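Local coordinates for protein ALDH21) (Physcomitrella patens subsp. patens, PDB 5MZ5) that oxidises succinic semialdehyde with NADP(+) as coenzyme, as a member of the aldehyde dehydrogenase family built around a Rossmann-type fold, at residues A102-R114 and I223-P235. Residues are numbered along the deposited sequence; the frame is centred on the assembly and turned at random.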
ATOM      1  N   ALA A 102      -7.694 -15.065 -17.579  1.00 20.81           N
ATOM      2  CA  ALA A 102      -7.919 -15.665 -18.894  1.00 20.84           C
ATOM      3  C   ALA A 102      -9.326 -15.349 -19.427  1.00 26.76           C
ATOM      4  O   ALA A 102      -9.457 -15.065 -20.618  1.00 27.76           O
ATOM      5  CB  ALA A 102      -7.671 -17.177 -18.859  1.00 21.00           C
ATOM      6  N   VAL A 103     -10.361 -15.353 -18.549  1.00 24.00           N
ATOM      7  CA  VAL A 103     -11.744 -15.009 -18.936  1.00 23.54           C
ATOM      8  C   VAL A 103     -11.754 -13.556 -19.462  1.00 27.60           C
ATOM      9  O   VAL A 103     -12.237 -13.299 -20.569  1.00 26.79           O
ATOM     10  CB  VAL A 103     -12.784 -15.173 -17.777  1.00 25.29           C
ATOM     11  CG1 VAL A 103     -14.173 -14.682 -18.200  1.00 23.86           C
ATOM     12  CG2 VAL A 103     -12.845 -16.611 -17.264  1.00 25.15           C
ATOM     13  N   LEU A 104     -11.210 -12.628 -18.656  1.00 23.44           N
ATOM     14  CA  LEU A 104     -11.177 -11.200 -18.969  1.00 23.46           C
ATOM     15  C   LEU A 104     -10.367 -10.878 -20.224  1.00 28.52           C
ATOM     16  O   LEU A 104     -10.765 -10.007 -20.993  1.00 29.93           O
ATOM     17  CB  LEU A 104     -10.699 -10.392 -17.742  1.00 22.77           C
ATOM     18  CG  LEU A 104     -11.599 -10.477 -16.519  1.00 25.56           C
ATOM     19  CD1 LEU A 104     -10.850 -10.210 -15.255  1.00 23.44           C
ATOM     20  CD2 LEU A 104     -12.832  -9.576 -16.662  1.00 29.20           C
ATOM     21  N   GLU A 105      -9.264 -11.608 -20.453  1.00 24.60           N
ATOM     22  CA  GLU A 105      -8.425 -11.431 -21.639  1.00 23.67           C
ATOM     23  C   GLU A 105      -9.134 -11.938 -22.891  1.00 27.15           C
ATOM     24  O   GLU A 105      -8.946 -11.369 -23.972  1.00 26.76           O
ATOM     25  CB  GLU A 105      -7.060 -12.118 -21.475  1.00 24.66           C
ATOM     26  CG  GLU A 105      -6.163 -11.416 -20.470  1.00 29.32           C
ATOM     27  CD  GLU A 105      -4.795 -12.048 -20.298  1.00 48.79           C
ATOM     28  OE1 GLU A 105      -4.696 -13.294 -20.221  1.00 61.12           O
ATOM     29  OE2 GLU A 105      -3.813 -11.280 -20.224  1.00 53.08           O
ATOM     30  N   LYS A 106      -9.946 -13.004 -22.744  1.00 23.37           N
ATOM     31  CA  LYS A 106     -10.730 -13.560 -23.843  1.00 23.91           C
ATOM     32  C   LYS A 106     -11.850 -12.587 -24.235  1.00 26.10           C
ATOM     33  O   LYS A 106     -12.168 -12.480 -25.408  1.00 24.92           O
ATOM     34  CB  LYS A 106     -11.272 -14.958 -23.504  1.00 27.37           C
ATOM     35  CG  LYS A 106     -10.224 -16.043 -23.659  1.00 34.02           C
ATOM     36  CD  LYS A 106     -10.763 -17.404 -23.227  1.00 42.59           C
ATOM     37  CE  LYS A 106      -9.690 -18.466 -23.311  1.00 42.34           C
ATOM     38  NZ  LYS A 106     -10.269 -19.835 -23.400  1.00 52.23           N
ATOM     39  N   VAL A 107     -12.406 -11.839 -23.251  1.00 22.94           N
ATOM     40  CA  VAL A 107     -13.425 -10.814 -23.500  1.00 21.94           C
ATOM     41  C   VAL A 107     -12.760  -9.659 -24.296  1.00 27.21           C
ATOM     42  O   VAL A 107     -13.322  -9.224 -25.295  1.00 27.00           O
ATOM     43  CB  VAL A 107     -14.120 -10.307 -22.191  1.00 23.27           C
ATOM     44  CG1 VAL A 107     -15.090  -9.161 -22.481  1.00 21.86           C
ATOM     45  CG2 VAL A 107     -14.840 -11.441 -21.480  1.00 22.20           C
ATOM     46  N   VAL A 108     -11.556  -9.214 -23.867  1.00 24.55           N
ATOM     47  CA  VAL A 108     -10.761  -8.167 -24.535  1.00 25.47           C
ATOM     48  C   VAL A 108     -10.542  -8.529 -26.029  1.00 32.19           C
ATOM     49  O   VAL A 108     -10.843  -7.704 -26.900  1.00 32.19           O
ATOM     50  CB  VAL A 108      -9.426  -7.888 -23.784  1.00 28.34           C
ATOM     51  CG1 VAL A 108      -8.460  -7.046 -24.620  1.00 28.24           C
ATOM     52  CG2 VAL A 108      -9.680  -7.230 -22.432  1.00 27.21           C
ATOM     53  N   ALA A 109     -10.102  -9.780 -26.305  1.00 29.41           N
ATOM     54  CA  ALA A 109      -9.843 -10.312 -27.646  1.00 30.05           C
ATOM     55  C   ALA A 109     -11.100 -10.342 -28.526  1.00 33.01           C
ATOM     56  O   ALA A 109     -11.033  -9.959 -29.698  1.00 31.58           O
ATOM     57  CB  ALA A 109      -9.218 -11.704 -27.561  1.00 31.00           C
ATOM     58  N   GLU A 110     -12.242 -10.749 -27.953  1.00 29.59           N
ATOM     59  CA  GLU A 110     -13.519 -10.786 -28.674  1.00 29.56           C
ATOM     60  C   GLU A 110     -14.082  -9.387 -28.957  1.00 32.10           C
ATOM     61  O   GLU A 110     -14.646  -9.183 -30.033  1.00 32.94           O
ATOM     62  CB  GLU A 110     -14.534 -11.679 -27.967  1.00 31.27           C
ATOM     63  CG  GLU A 110     -14.691 -13.048 -28.614  1.00 46.43           C
ATOM     64  CD  GLU A 110     -15.553 -13.073 -29.866  1.00 70.21           C
ATOM     65  OE1 GLU A 110     -16.796 -13.001 -29.733  1.00 69.09           O
ATOM     66  OE2 GLU A 110     -14.988 -13.190 -30.978  1.00 61.72           O
ATOM     67  N   LEU A 111     -13.902  -8.423 -28.020  1.00 26.39           N
ATOM     68  CA  LEU A 111     -14.320  -7.026 -28.221  1.00 25.84           C
ATOM     69  C   LEU A 111     -13.533  -6.370 -29.362  1.00 31.18           C
ATOM     70  O   LEU A 111     -14.114  -5.652 -30.166  1.00 31.91           O
ATOM     71  CB  LEU A 111     -14.200  -6.188 -26.943  1.00 24.41           C
ATOM     72  CG  LEU A 111     -15.142  -6.525 -25.783  1.00 27.99           C
ATOM     73  CD1 LEU A 111     -14.634  -5.930 -24.487  1.00 27.51           C
ATOM     74  CD2 LEU A 111     -16.558  -6.063 -26.050  1.00 28.99           C
ATOM     75  N   LYS A 112     -12.222  -6.650 -29.455  1.00 28.18           N
ATOM     76  CA  LYS A 112     -11.362  -6.121 -30.517  1.00 27.96           C
ATOM     77  C   LYS A 112     -11.764  -6.680 -31.883  1.00 33.42           C
ATOM     78  O   LYS A 112     -11.789  -5.946 -32.868  1.00 33.03           O
ATOM     79  CB  LYS A 112      -9.888  -6.447 -30.229  1.00 29.60           C
ATOM     80  CG  LYS A 112      -9.300  -5.636 -29.090  1.00 32.66           C
ATOM     81  CD  LYS A 112      -7.881  -6.067 -28.804  1.00 34.32           C
ATOM     82  CE  LYS A 112      -7.238  -5.220 -27.724  1.00 33.32           C
ATOM     83  NZ  LYS A 112      -5.970  -5.824 -27.247  1.00 40.36           N
ATOM     84  N   ASN A 113     -12.093  -7.981 -31.921  1.00 31.47           N
ATOM     85  CA  ASN A 113     -12.477  -8.745 -33.098  1.00 32.28           C
ATOM     86  C   ASN A 113     -13.832  -8.319 -33.672  1.00 38.47           C
ATOM     87  O   ASN A 113     -14.018  -8.333 -34.887  1.00 39.23           O
ATOM     88  CB  ASN A 113     -12.495 -10.235 -32.732  1.00 36.76           C
ATOM     89  CG  ASN A 113     -12.415 -11.154 -33.917  1.00 67.01           C
ATOM     90  OD1 ASN A 113     -11.425 -11.172 -34.658  1.00 61.92           O
ATOM     91  ND2 ASN A 113     -13.455 -11.950 -34.107  1.00 63.49           N
ATOM     92  N   ARG A 114     -14.778  -7.961 -32.792  1.00 34.81           N
ATOM     93  CA  ARG A 114     -16.132  -7.550 -33.155  1.00 33.75           C
ATOM     94  C   ARG A 114     -16.339  -6.031 -32.957  1.00 34.42           C
ATOM     95  O   ARG A 114     -17.476  -5.589 -32.888  1.00 33.47           O
ATOM     96  CB  ARG A 114     -17.155  -8.351 -32.314  1.00 32.29           C
ATOM     97  CG  ARG A 114     -17.162  -9.860 -32.596  1.00 31.57           C
ATOM     98  CD  ARG A 114     -18.110 -10.602 -31.673  1.00 29.73           C
ATOM     99  NE  ARG A 114     -19.516 -10.341 -31.980  1.00 35.92           N
ATOM    100  CZ  ARG A 114     -20.542 -10.857 -31.314  1.00 53.31           C
ATOM    101  NH1 ARG A 114     -20.334 -11.674 -30.284  1.00 38.49           N
ATOM    102  NH2 ARG A 114     -21.785 -10.551 -31.660  1.00 40.74           N
ATOM    103  N   ILE A 223     -24.408  -8.999 -26.094  1.00 25.83           N
ATOM    104  CA  ILE A 223     -23.183  -9.273 -26.841  1.00 26.47           C
ATOM    105  C   ILE A 223     -22.120  -9.736 -25.837  1.00 30.08           C
ATOM    106  O   ILE A 223     -21.454 -10.734 -26.109  1.00 29.99           O
ATOM    107  CB  ILE A 223     -22.727  -8.076 -27.742  1.00 29.25           C
ATOM    108  CG1 ILE A 223     -23.708  -7.873 -28.934  1.00 29.74           C
ATOM    109  CG2 ILE A 223     -21.294  -8.270 -28.263  1.00 28.15           C
ATOM    110  CD1 ILE A 223     -23.547  -6.468 -29.718  1.00 30.12           C
ATOM    111  N   LEU A 224     -22.030  -9.088 -24.644  1.00 28.06           N
ATOM    112  CA  LEU A 224     -21.087  -9.539 -23.601  1.00 28.83           C
ATOM    113  C   LEU A 224     -21.429 -10.976 -23.168  1.00 31.57           C
ATOM    114  O   LEU A 224     -20.521 -11.789 -23.033  1.00 30.53           O
ATOM    115  CB  LEU A 224     -20.969  -8.595 -22.383  1.00 29.05           C
ATOM    116  CG  LEU A 224     -20.156  -7.302 -22.585  1.00 36.26           C
ATOM    117  CD1 LEU A 224     -20.307  -6.360 -21.378  1.00 35.73           C
ATOM    118  CD2 LEU A 224     -18.654  -7.583 -22.858  1.00 39.45           C
ATOM    119  N   GLY A 225     -22.730 -11.274 -23.093  1.00 28.39           N
ATOM    120  CA  GLY A 225     -23.300 -12.582 -22.784  1.00 28.35           C
ATOM    121  C   GLY A 225     -22.893 -13.641 -23.785  1.00 32.02           C
ATOM    122  O   GLY A 225     -22.495 -14.729 -23.374  1.00 31.68           O
ATOM    123  N   GLU A 226     -22.916 -13.308 -25.106  1.00 29.01           N
ATOM    124  CA  GLU A 226     -22.497 -14.202 -26.194  1.00 28.68           C
ATOM    125  C   GLU A 226     -21.015 -14.533 -26.043  1.00 30.63           C
ATOM    126  O   GLU A 226     -20.613 -15.695 -26.187  1.00 29.73           O
ATOM    127  CB  GLU A 226     -22.707 -13.550 -27.568  1.00 30.37           C
ATOM    128  CG  GLU A 226     -24.142 -13.400 -28.027  1.00 40.08           C
ATOM    129  CD  GLU A 226     -24.316 -12.505 -29.245  1.00 58.11           C
ATOM    130  OE1 GLU A 226     -25.397 -11.885 -29.358  1.00 59.02           O
ATOM    131  OE2 GLU A 226     -23.378 -12.407 -30.072  1.00 42.62           O
ATOM    132  N   ILE A 227     -20.207 -13.495 -25.774  1.00 26.86           N
ATOM    133  CA  ILE A 227     -18.765 -13.611 -25.573  1.00 26.56           C
ATOM    134  C   ILE A 227     -18.495 -14.521 -24.357  1.00 30.23           C
ATOM    135  O   ILE A 227     -17.757 -15.484 -24.481  1.00 30.97           O
ATOM    136  CB  ILE A 227     -18.124 -12.200 -25.430  1.00 28.57           C
ATOM    137  CG1 ILE A 227     -18.188 -11.426 -26.770  1.00 28.58           C
ATOM    138  CG2 ILE A 227     -16.692 -12.282 -24.857  1.00 28.56           C
ATOM    139  CD1 ILE A 227     -17.997  -9.919 -26.673  1.00 30.30           C
ATOM    140  N   LEU A 228     -19.155 -14.245 -23.220  1.00 25.90           N
ATOM    141  CA  LEU A 228     -18.987 -14.983 -21.975  1.00 25.30           C
ATOM    142  C   LEU A 228     -19.381 -16.440 -22.069  1.00 28.16           C
ATOM    143  O   LEU A 228     -18.712 -17.282 -21.484  1.00 27.59           O
ATOM    144  CB  LEU A 228     -19.731 -14.284 -20.819  1.00 24.92           C
ATOM    145  CG  LEU A 228     -19.163 -12.956 -20.336  1.00 27.82           C
ATOM    146  CD1 LEU A 228     -20.038 -12.380 -19.258  1.00 27.33           C
ATOM    147  CD2 LEU A 228     -17.722 -13.107 -19.845  1.00 26.52           C
ATOM    148  N   HIS A 229     -20.448 -16.736 -22.831  1.00 24.47           N
ATOM    149  CA  HIS A 229     -20.968 -18.079 -23.069  1.00 24.27           C
ATOM    150  C   HIS A 229     -19.922 -19.016 -23.692  1.00 26.82           C
ATOM    151  O   HIS A 229     -19.896 -20.192 -23.361  1.00 25.95           O
ATOM    152  CB  HIS A 229     -22.244 -17.999 -23.946  1.00 25.57           C
ATOM    153  CG  HIS A 229     -22.675 -19.316 -24.514  1.00 30.44           C
ATOM    154  ND1 HIS A 229     -23.100 -20.363 -23.690  1.00 32.67           N
ATOM    155  CD2 HIS A 229     -22.685 -19.742 -25.799  1.00 32.39           C
ATOM    156  CE1 HIS A 229     -23.356 -21.377 -24.501  1.00 32.30           C
ATOM    157  NE2 HIS A 229     -23.130 -21.052 -25.778  1.00 32.93           N
ATOM    158  N   LYS A 230     -19.057 -18.496 -24.579  1.00 25.16           N
ATOM    159  CA  LYS A 230     -18.017 -19.262 -25.269  1.00 26.18           C
ATOM    160  C   LYS A 230     -16.746 -19.461 -24.422  1.00 32.74           C
ATOM    161  O   LYS A 230     -15.828 -20.136 -24.877  1.00 34.10           O
ATOM    162  CB  LYS A 230     -17.663 -18.582 -26.613  1.00 29.64           C
ATOM    163  CG  LYS A 230     -18.823 -18.512 -27.623  1.00 44.20           C
ATOM    164  CD  LYS A 230     -18.476 -17.650 -28.873  1.00 56.00           C
ATOM    165  CE  LYS A 230     -18.484 -16.146 -28.644  1.00 62.98           C
ATOM    166  NZ  LYS A 230     -18.411 -15.364 -29.909  1.00 65.35           N
ATOM    167  N   ILE A 231     -16.684 -18.891 -23.194  1.00 29.72           N
ATOM    168  CA  ILE A 231     -15.486 -19.005 -22.353  1.00 29.08           C
ATOM    169  C   ILE A 231     -15.619 -20.180 -21.363  1.00 34.43           C
ATOM    170  O   ILE A 231     -16.355 -20.105 -20.376  1.00 33.20           O
ATOM    171  CB  ILE A 231     -15.095 -17.652 -21.689  1.00 30.65           C
ATOM    172  CG1 ILE A 231     -14.860 -16.569 -22.773  1.00 29.31           C
ATOM    173  CG2 ILE A 231     -13.859 -17.821 -20.780  1.00 30.56           C
ATOM    174  CD1 ILE A 231     -14.815 -15.138 -22.264  1.00 28.20           C
ATOM    175  N   GLU A 232     -14.861 -21.252 -21.651  1.00 33.44           N
ATOM    176  CA  GLU A 232     -14.820 -22.523 -20.924  1.00 34.76           C
ATOM    177  C   GLU A 232     -14.342 -22.399 -19.472  1.00 38.01           C
ATOM    178  O   GLU A 232     -14.846 -23.135 -18.625  1.00 37.52           O
ATOM    179  CB  GLU A 232     -14.005 -23.583 -21.697  1.00 37.35           C
ATOM    180  CG  GLU A 232     -12.566 -23.182 -22.028  1.00 55.94           C
ATOM    181  CD  GLU A 232     -12.308 -22.535 -23.382  1.00 81.47           C
ATOM    182  OE1 GLU A 232     -12.954 -21.511 -23.708  1.00 55.76           O
ATOM    183  OE2 GLU A 232     -11.415 -23.037 -24.102  1.00 83.57           O
ATOM    184  N   GLU A 233     -13.389 -21.470 -19.185  1.00 34.69           N
ATOM    185  CA  GLU A 233     -12.837 -21.199 -17.845  1.00 34.28           C
ATOM    186  C   GLU A 233     -13.908 -20.706 -16.865  1.00 36.64           C
ATOM    187  O   GLU A 233     -13.770 -20.905 -15.658  1.00 36.49           O
ATOM    188  CB  GLU A 233     -11.727 -20.131 -17.904  1.00 35.68           C
ATOM    189  CG  GLU A 233     -10.402 -20.592 -18.483  1.00 46.18           C
ATOM    190  CD  GLU A 233     -10.198 -20.357 -19.966  1.00 69.52           C
ATOM    191  OE1 GLU A 233     -11.200 -20.301 -20.717  1.00 53.70           O
ATOM    192  OE2 GLU A 233      -9.021 -20.273 -20.384  1.00 73.73           O
ATOM    193  N   LEU A 234     -14.952 -20.044 -17.380  1.00 31.28           N
ATOM    194  CA  LEU A 234     -16.018 -19.499 -16.555  1.00 30.01           C
ATOM    195  C   LEU A 234     -17.018 -20.587 -16.153  1.00 32.96           C
ATOM    196  O   LEU A 234     -17.623 -21.191 -17.031  1.00 33.06           O
ATOM    197  CB  LEU A 234     -16.680 -18.307 -17.277  1.00 29.78           C
ATOM    198  CG  LEU A 234     -17.404 -17.272 -16.415  1.00 32.54           C
ATOM    199  CD1 LEU A 234     -16.459 -16.614 -15.389  1.00 31.36           C
ATOM    200  CD2 LEU A 234     -18.054 -16.226 -17.298  1.00 32.74           C
ATOM    201  N   PRO A 235     -17.144 -20.912 -14.837  1.00 30.42           N
ATOM    202  CA  PRO A 235     -18.072 -21.986 -14.416  1.00 30.09           C
ATOM    203  C   PRO A 235     -19.518 -21.810 -14.896  1.00 33.52           C
ATOM    204  O   PRO A 235     -19.975 -20.686 -15.069  1.00 31.64           O
ATOM    205  CB  PRO A 235     -17.992 -21.944 -12.881  1.00 31.48           C
ATOM    206  CG  PRO A 235     -16.652 -21.327 -12.584  1.00 35.55           C
ATOM    207  CD  PRO A 235     -16.462 -20.313 -13.669  1.00 31.20           C
TER
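Val-103 packs against the turn 231-234 with both methyls: CG2, beside the backbone N (chi1 175°), lies 3.7 Å from CB of Glu-233, while CG1 touches Ile-231 and Leu-234, the latter crossing it at about a right angle. One helical turn on, CG2 of Val-107 rests 3.7 Å from CD2 of Leu-228 and beside CD1 of Ile-231. Ile-227 sets CG2 against CA of Val-107 and CB of Glu-110, CG1 near OE1 of Glu-110 and CD1 near CD2 of Leu-111. The axes of helix segments 102-113 and 223-229 pass 9.9 Å apart, at 125° between their N-to-C directions, an oblique crossing.

Ion pairs border this apolar seam. Extended beyond CG, Lys-106 slides past Ile-231 to place NZ 2.9 Å from OE1 of Glu-233, on its syn lone pair; a weak bond to Glu-232 OE1 joins the network. At the other end Arg-114 grips one oxygen end-on: NH2 and NH1 lie 2.9 Å and 3.1 Å from Glu-226 OE2, close to the guanidinium plane, while Ile-223 CG2 lies over one face, toward its rim. Lys-230 NZ meets Glu-110 OE1 at 2.9 Å from above the carboxylate plane; the carboxylates of Glu-110 and Glu-226 probably offset the closeness of Lys-230 to Arg-114. A leucine in place of Arg-114 would probably leave Glu-226, and Glu-117 on helix 115-126, without their cationic partner.

The contact packs helix 97-113 against helix 219-229, which follows strand 209-212 of the Rossmann-type sheet; Ile-203 of helix 193-205 touches Val-103 and Leu-228, and Phe-144 of helix 130-151 packs on Val-107.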